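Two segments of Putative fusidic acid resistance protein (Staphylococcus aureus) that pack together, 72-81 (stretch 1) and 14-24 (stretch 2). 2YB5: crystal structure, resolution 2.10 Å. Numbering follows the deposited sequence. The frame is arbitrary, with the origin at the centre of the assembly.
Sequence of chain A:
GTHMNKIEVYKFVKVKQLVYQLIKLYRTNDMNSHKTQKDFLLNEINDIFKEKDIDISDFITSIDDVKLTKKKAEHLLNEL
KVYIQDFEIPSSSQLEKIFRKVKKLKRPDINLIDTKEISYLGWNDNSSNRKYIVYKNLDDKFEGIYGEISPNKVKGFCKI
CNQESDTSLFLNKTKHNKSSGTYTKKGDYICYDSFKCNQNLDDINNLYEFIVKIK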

# COMPACT_ATOMS: atom_id res chain seq x y z
N LYS A 72 5.75 -15.83 -15.35
CA LYS A 72 7.15 -15.87 -14.93
C LYS A 72 7.49 -14.75 -13.94
O LYS A 72 8.21 -14.97 -12.96
CB LYS A 72 8.07 -15.79 -16.15
N ALA A 73 6.96 -13.56 -14.20
CA ALA A 73 7.17 -12.41 -13.32
C ALA A 73 6.58 -12.67 -11.93
O ALA A 73 7.24 -12.42 -10.92
CB ALA A 73 6.54 -11.16 -13.92
N GLU A 74 5.35 -13.18 -11.90
CA GLU A 74 4.61 -13.40 -10.65
C GLU A 74 5.30 -14.40 -9.73
O GLU A 74 5.33 -14.20 -8.51
CB GLU A 74 3.18 -13.87 -10.96
CG GLU A 74 2.32 -12.83 -11.69
CD GLU A 74 1.97 -11.64 -10.82
OE1 GLU A 74 1.56 -11.85 -9.66
OE2 GLU A 74 2.11 -10.49 -11.30
N HIS A 75 5.83 -15.48 -10.30
CA HIS A 75 6.59 -16.46 -9.53
C HIS A 75 7.81 -15.82 -8.87
O HIS A 75 8.02 -15.97 -7.66
CB HIS A 75 7.04 -17.62 -10.44
CG HIS A 75 7.99 -18.57 -9.79
ND1 HIS A 75 7.62 -19.43 -8.78
CD2 HIS A 75 9.31 -18.79 -10.00
CE1 HIS A 75 8.66 -20.14 -8.40
NE2 HIS A 75 9.70 -19.77 -9.13
N LEU A 76 8.60 -15.11 -9.66
CA LEU A 76 9.80 -14.44 -9.16
C LEU A 76 9.43 -13.38 -8.11
O LEU A 76 10.11 -13.26 -7.09
CB LEU A 76 10.59 -13.80 -10.31
CG LEU A 76 11.19 -14.75 -11.37
CD1 LEU A 76 11.65 -13.97 -12.60
CD2 LEU A 76 12.34 -15.57 -10.80
N LEU A 77 8.35 -12.63 -8.36
CA LEU A 77 7.84 -11.65 -7.39
C LEU A 77 7.39 -12.34 -6.10
O LEU A 77 7.71 -11.87 -5.02
CB LEU A 77 6.67 -10.83 -7.96
CG LEU A 77 7.00 -9.69 -8.93
CD1 LEU A 77 5.73 -9.05 -9.46
CD2 LEU A 77 7.90 -8.64 -8.29
N ASN A 78 6.65 -13.44 -6.23
CA ASN A 78 6.24 -14.24 -5.06
C ASN A 78 7.43 -14.77 -4.26
O ASN A 78 7.35 -14.91 -3.04
CB ASN A 78 5.34 -15.41 -5.48
CG ASN A 78 3.94 -14.96 -5.89
OD1 ASN A 78 3.66 -13.77 -6.01
ND2 ASN A 78 3.06 -15.93 -6.12
N GLU A 79 8.53 -15.06 -4.96
CA GLU A 79 9.78 -15.45 -4.30
C GLU A 79 10.39 -14.28 -3.53
O GLU A 79 11.12 -14.49 -2.56
CB GLU A 79 10.79 -15.98 -5.32
CG GLU A 79 10.49 -17.38 -5.83
CD GLU A 79 11.51 -17.87 -6.83
OE1 GLU A 79 11.89 -17.11 -7.75
OE2 GLU A 79 11.95 -19.04 -6.71
N LEU A 80 10.09 -13.05 -3.98
CA LEU A 80 10.52 -11.84 -3.27
C LEU A 80 9.70 -11.60 -2.00
O LEU A 80 10.20 -10.97 -1.06
CB LEU A 80 10.43 -10.61 -4.17
CG LEU A 80 11.42 -10.49 -5.33
CD1 LEU A 80 11.08 -9.27 -6.17
CD2 LEU A 80 12.84 -10.40 -4.80
N LYS A 81 8.46 -12.10 -1.95
CA LYS A 81 7.58 -11.84 -0.80
C LYS A 81 8.23 -12.16 0.54
O LYS A 81 7.84 -11.62 1.58
CB LYS A 81 6.24 -12.58 -0.93
CG LYS A 81 5.29 -11.93 -1.94
CD LYS A 81 3.91 -12.58 -1.95
CE LYS A 81 3.04 -11.95 -3.03
NZ LYS A 81 1.66 -12.49 -3.07
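Stretch 2 (14-24) KVKQLVYQLIK

Stretch 2 is helical over its whole length, with phi/psi values close to -60/-40 and a regular i to i+4 ladder that runs from L18 N to K14 O (2.9 Å) through K24 N to Y20 O (3.1 Å). Stretch 1 is helical as well: L77 N donates to A73 O at 2.8 Å and N78 N to E74 O at 2.7 Å. Toward L80 and K81 its backbone bonds weaken, and L80 N makes weak bonds to both L76 O (3.1 Å) and L77 O (2.9 Å).

The N-to-C directions of the two helices differ by 159°, so stretch 2 runs nearly antiparallel to stretch 1, and the axes come no closer than 11.2 Å. The register follows from the nearest CA atoms: A73 CA lies 7.5 Å from V19 CA, and L77 CA lies 7.3 Å from K16 CA. One helical turn forward on stretch 1 thus corresponds to a step backward on stretch 2.

The apolar contacts repeat this order. A73 CB meets I23 CD1 at 4.4 Å and V19 CG1 at 3.9 Å. L77, with chi1 m and chi2 t, has the largest area covered by the other helix, 71 Å²; its CD2 lies 4.2 Å from V19 CG2 and 4.1 Å from V15 CG1, while its CD1 reaches K16 CG at 4.0 Å. That last contact uses the aliphatic part of the lysine, whose end leads away. L80 CD1 closes the series, 4.4 Å from V15 CG1.

One polar contact flanks this row. The CA-to-CB bonds of E74 and Y20 both point sideways, but their ends come nearer, and Y20 OH donates a hydrogen bond to E74 OE2 at 2.7 Å. The carboxylate oxygen lies at the ring edge, near its plane, as expected for an acceptor of the phenolic hydroxyl. In all, the contact buries 282 Å², summed over both sides.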

# COMPACT_ATOMS: atom_id res chain seq x y z
N LYS A 14 5.50 -0.94 -5.31
CA LYS A 14 6.25 -0.17 -6.31
C LYS A 14 7.09 -1.11 -7.20
O LYS A 14 7.02 -1.01 -8.42
CB LYS A 14 7.13 0.90 -5.65
CG LYS A 14 7.87 1.80 -6.62
CD LYS A 14 6.95 2.78 -7.31
CE LYS A 14 7.72 3.60 -8.32
NZ LYS A 14 6.89 4.63 -9.01
N VAL A 15 7.86 -2.03 -6.60
CA VAL A 15 8.65 -3.00 -7.37
C VAL A 15 7.77 -3.71 -8.41
O VAL A 15 8.14 -3.85 -9.58
CB VAL A 15 9.36 -4.07 -6.48
CG1 VAL A 15 9.93 -5.19 -7.33
CG2 VAL A 15 10.49 -3.45 -5.64
N LYS A 16 6.59 -4.13 -7.97
CA LYS A 16 5.62 -4.83 -8.82
C LYS A 16 5.14 -3.93 -9.95
O LYS A 16 5.14 -4.33 -11.12
CB LYS A 16 4.46 -5.30 -7.94
CG LYS A 16 3.28 -5.95 -8.64
CD LYS A 16 2.16 -6.24 -7.64
CE LYS A 16 1.42 -4.96 -7.22
NZ LYS A 16 0.46 -5.13 -6.07
N GLN A 17 4.76 -2.70 -9.62
CA GLN A 17 4.39 -1.70 -10.63
C GLN A 17 5.51 -1.47 -11.66
O GLN A 17 5.24 -1.25 -12.85
CB GLN A 17 3.98 -0.37 -9.99
CG GLN A 17 2.60 -0.41 -9.30
CD GLN A 17 2.27 0.85 -8.51
OE1 GLN A 17 1.27 0.89 -7.79
NE2 GLN A 17 3.11 1.88 -8.64
N LEU A 18 6.77 -1.52 -11.22
CA LEU A 18 7.90 -1.33 -12.13
C LEU A 18 8.08 -2.54 -13.06
O LEU A 18 8.37 -2.37 -14.24
CB LEU A 18 9.19 -1.04 -11.37
CG LEU A 18 9.22 0.29 -10.60
CD1 LEU A 18 10.28 0.24 -9.51
CD2 LEU A 18 9.46 1.47 -11.53
N VAL A 19 7.89 -3.74 -12.52
CA VAL A 19 7.99 -4.96 -13.31
C VAL A 19 6.94 -4.99 -14.42
O VAL A 19 7.26 -5.34 -15.56
CB VAL A 19 7.91 -6.22 -12.42
CG1 VAL A 19 7.73 -7.46 -13.27
CG2 VAL A 19 9.17 -6.34 -11.56
N TYR A 20 5.70 -4.61 -14.12
CA TYR A 20 4.66 -4.53 -15.16
C TYR A 20 4.97 -3.45 -16.18
O TYR A 20 4.62 -3.59 -17.35
CB TYR A 20 3.26 -4.24 -14.58
CG TYR A 20 2.68 -5.29 -13.63
CD1 TYR A 20 3.00 -6.65 -13.74
CD2 TYR A 20 1.78 -4.91 -12.64
CE1 TYR A 20 2.44 -7.59 -12.86
CE2 TYR A 20 1.22 -5.83 -11.76
CZ TYR A 20 1.55 -7.17 -11.87
OH TYR A 20 0.99 -8.06 -10.98
N GLN A 21 5.61 -2.36 -15.76
CA GLN A 21 6.01 -1.32 -16.69
C GLN A 21 7.04 -1.87 -17.68
O GLN A 21 6.98 -1.56 -18.85
CB GLN A 21 6.55 -0.08 -15.97
CG GLN A 21 6.65 1.18 -16.87
CD GLN A 21 5.33 1.94 -17.03
OE1 GLN A 21 4.26 1.47 -16.63
NE2 GLN A 21 5.40 3.14 -17.59
N LEU A 22 7.97 -2.70 -17.19
CA LEU A 22 8.93 -3.39 -18.03
C LEU A 22 8.23 -4.25 -19.09
O LEU A 22 8.68 -4.31 -20.23
CB LEU A 22 9.86 -4.29 -17.20
CG LEU A 22 11.21 -3.72 -16.78
CD1 LEU A 22 12.00 -4.79 -16.00
CD2 LEU A 22 12.00 -3.25 -17.98
N ILE A 23 7.15 -4.91 -18.69
CA ILE A 23 6.36 -5.71 -19.61
C ILE A 23 5.68 -4.86 -20.69
O ILE A 23 5.55 -5.29 -21.84
CB ILE A 23 5.32 -6.55 -18.86
CG1 ILE A 23 6.02 -7.66 -18.07
CG2 ILE A 23 4.31 -7.16 -19.83
CD1 ILE A 23 5.12 -8.43 -17.11
N LYS A 24 5.25 -3.65 -20.34
CA LYS A 24 4.72 -2.70 -21.34
C LYS A 24 5.79 -2.40 -22.38
O LYS A 24 5.53 -2.49 -23.58
CB LYS A 24 4.25 -1.40 -20.69
CG LYS A 24 2.90 -1.48 -19.97
CD LYS A 24 2.64 -0.20 -19.18
CE LYS A 24 1.18 -0.01 -18.84
NZ LYS A 24 0.97 1.17 -17.94